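Local coordinates for unconventional myosin IB (Entamoeba histolytica, PDB 5XGG), which probably works as an actin-based motor of the single-headed class-1 myosins, its C-terminal SH3 domain recognising ligands, presumably proline-rich partners, at residues Trp49-Asn52 / Asn53-Lys56. Sequence-based numbering, arbitrary orientation.
Sequences WIPN and NYVK
Pro51 and Tyr54 meet across a short 3-10 turn. The pyrrolidine ring of Pro51 approaches the Tyr54 ring obliquely, with CG leading. Pro51 CG lies 3.4 Å from Tyr54 CD1, and CB of the same proline is 3.7 Å from that carbon. The Tyr54 ring reaches this place because its CG stands beside the backbone N, anti to the carbonyl carbon (chi1 -77°). At the ring edge, in its plane, sits OD1 of Asn53. The same oxygen is 3.7 Å from Pro51 CB, so the Asn53 amide borders both rings.

The backbone draws the two side chains together. Tyr54 N donates to Pro51 O at 3.1 Å, with an angle of 160° at the hydrogen. One residue on, Val55 N makes a weak bond to Asn52 O at 3.4 Å. These successive i to i+3 bonds are those of a 3-10 turn.

On the inner side, Ile50 and Val55 cross at about a right angle. Their contact is a light one between methyls, Ile50 CD1 to Val55 CG1 at 4.1 Å. The other methyl of Val55, CG2, lies 3.4 Å from Asn52 O. Ile50 also packs on Leu21, Phe23, Ile29 and Ile31 in the core.

Tyr13 touches Pro51 and meets the Tyr54 ring edge-to-face, while Trp38 lies against Pro51 too. This is the short 3-10 turn between the last two strands of an SH3 barrel. Its proline and tyrosine, with Tyr13 and Trp38, probably form part of the aromatic-rich groove on which SH3 domains usually bind proline-rich ligands.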
ATOM      1  N   TRP A  49      -2.075  -8.440   0.291  1.00  6.61           N
ATOM      2  CA  TRP A  49      -2.361  -7.691   1.483  1.00  7.04           C
ATOM      3  C   TRP A  49      -1.075  -7.156   2.122  1.00  7.24           C
ATOM      4  O   TRP A  49      -0.065  -7.838   2.232  1.00  7.21           O
ATOM      5  CB  TRP A  49      -3.107  -8.569   2.523  1.00  7.49           C
ATOM      6  CG  TRP A  49      -4.395  -9.044   2.065  1.00  7.88           C
ATOM      7  CD1 TRP A  49      -4.660 -10.282   1.568  1.00  8.75           C
ATOM      8  CD2 TRP A  49      -5.627  -8.283   1.966  1.00  8.21           C
ATOM      9  NE1 TRP A  49      -6.012 -10.354   1.192  1.00  9.25           N
ATOM     10  CE2 TRP A  49      -6.625  -9.164   1.445  1.00  9.35           C
ATOM     11  CE3 TRP A  49      -5.995  -6.974   2.297  1.00  8.71           C
ATOM     12  CZ2 TRP A  49      -7.926  -8.729   1.162  1.00 11.04           C
ATOM     13  CZ3 TRP A  49      -7.303  -6.565   2.158  1.00 10.86           C
ATOM     14  CH2 TRP A  49      -8.280  -7.429   1.542  1.00 10.53           C
ATOM     15  N   ILE A  50      -1.228  -5.951   2.653  1.00  7.11           N
ATOM     16  CA  ILE A  50      -0.199  -5.258   3.412  1.00  7.58           C
ATOM     17  C   ILE A  50      -0.779  -4.758   4.724  1.00  7.20           C
ATOM     18  O   ILE A  50      -1.933  -4.396   4.844  1.00  7.66           O
ATOM     19  CB  ILE A  50       0.372  -4.087   2.619  1.00  8.19           C
ATOM     20  CG1 ILE A  50      -0.630  -2.881   2.427  1.00  8.75           C
ATOM     21  CG2 ILE A  50       0.895  -4.496   1.273  1.00  8.73           C
ATOM     22  CD1 ILE A  50       0.005  -1.661   1.751  1.00  9.83           C
ATOM     23  N   PRO A  51       0.048  -4.742   5.773  1.00  7.13           N
ATOM     24  CA  PRO A  51      -0.347  -4.128   7.046  1.00  7.44           C
ATOM     25  C   PRO A  51      -0.358  -2.615   6.973  1.00  7.10           C
ATOM     26  O   PRO A  51       0.669  -2.009   6.599  1.00  5.87           O
ATOM     27  CB  PRO A  51       0.776  -4.609   7.991  1.00  7.55           C
ATOM     28  CG  PRO A  51       1.915  -4.857   7.098  1.00  7.19           C
ATOM     29  CD  PRO A  51       1.399  -5.250   5.774  1.00  7.85           C
ATOM     30  N   ASN A  52      -1.533  -1.996   7.236  1.00  7.41           N
ATOM     31  CA  ASN A  52      -1.642  -0.576   7.051  1.00  9.45           C
ATOM     32  C   ASN A  52      -0.788   0.247   7.998  1.00  8.94           C
ATOM     33  O   ASN A  52      -0.505   1.343   7.700  1.00  9.82           O
ATOM     34  CB  ASN A  52      -3.123  -0.124   7.042  1.00 10.82           C
ATOM     35  CG  ASN A  52      -3.792  -0.163   8.432  1.00 14.69           C
ATOM     36  OD1 ASN A  52      -3.165  -0.004   9.445  1.00 18.65           O
ATOM     37  ND2 ASN A  52      -5.107  -0.312   8.445  1.00 16.28           N
ATOM     38  N   ASN A  53      -0.363  -0.325   9.156  1.00  7.27           N
ATOM     39  CA  ASN A  53       0.520   0.403  10.047  1.00  7.75           C
ATOM     40  C   ASN A  53       1.987   0.380   9.640  1.00  7.43           C
ATOM     41  O   ASN A  53       2.809   0.951  10.381  1.00  8.30           O
ATOM     42  CB  ASN A  53       0.295  -0.082  11.469  1.00  7.94           C
ATOM     43  CG  ASN A  53       0.614  -1.576  11.695  1.00  7.86           C
ATOM     44  OD1 ASN A  53       1.026  -2.276  10.807  1.00  7.55           O
ATOM     45  ND2 ASN A  53       0.334  -2.064  12.920  1.00  7.57           N
ATOM     46  N   TYR A  54       2.300  -0.132   8.414  1.00  6.79           N
ATOM     47  CA  TYR A  54       3.627  -0.020   7.799  1.00  6.15           C
ATOM     48  C   TYR A  54       3.742   1.092   6.840  1.00  6.50           C
ATOM     49  O   TYR A  54       4.802   1.379   6.334  1.00  5.89           O
ATOM     50  CB  TYR A  54       4.130  -1.329   7.170  1.00  5.40           C
ATOM     51  CG  TYR A  54       4.642  -2.336   8.113  1.00  5.68           C
ATOM     52  CD1 TYR A  54       3.833  -2.877   9.125  1.00  5.52           C
ATOM     53  CD2 TYR A  54       5.919  -2.896   7.950  1.00  5.39           C
ATOM     54  CE1 TYR A  54       4.347  -3.874   9.961  1.00  6.11           C
ATOM     55  CE2 TYR A  54       6.450  -3.821   8.850  1.00  5.87           C
ATOM     56  CZ  TYR A  54       5.635  -4.353   9.798  1.00  6.27           C
ATOM     57  OH  TYR A  54       6.146  -5.342  10.606  1.00  7.49           O
ATOM     58  N   VAL A  55       2.623   1.736   6.542  1.00  7.02           N
ATOM     59  CA  VAL A  55       2.588   2.745   5.506  1.00  7.33           C
ATOM     60  C   VAL A  55       1.839   4.002   5.924  1.00  8.10           C
ATOM     61  O   VAL A  55       1.225   4.032   6.975  1.00  8.46           O
ATOM     62  CB  VAL A  55       1.884   2.132   4.273  1.00  7.60           C
ATOM     63  CG1 VAL A  55       2.494   0.782   3.841  1.00  6.89           C
ATOM     64  CG2 VAL A  55       0.377   2.001   4.468  1.00  7.80           C
ATOM     65  N   LYS A  56       1.988   5.033   5.100  1.00  9.83           N
ATOM     66  CA  LYS A  56       1.325   6.345   5.293  1.00 11.79           C
ATOM     67  C   LYS A  56       0.679   6.783   4.031  1.00 11.26           C
ATOM     68  O   LYS A  56       1.338   6.879   2.974  1.00 11.20           O
ATOM     69  CB  LYS A  56       2.309   7.419   5.686  1.00 14.50           C
ATOM     70  CG  LYS A  56       1.609   8.667   6.252  1.00 21.25           C
ATOM     71  CD  LYS A  56       2.531   9.878   6.186  1.00 27.24           C
ATOM     72  CE  LYS A  56       2.089  10.969   7.167  1.00 33.42           C
ATOM     73  NZ  LYS A  56       2.357  12.331   6.620  1.00 38.72           N
TER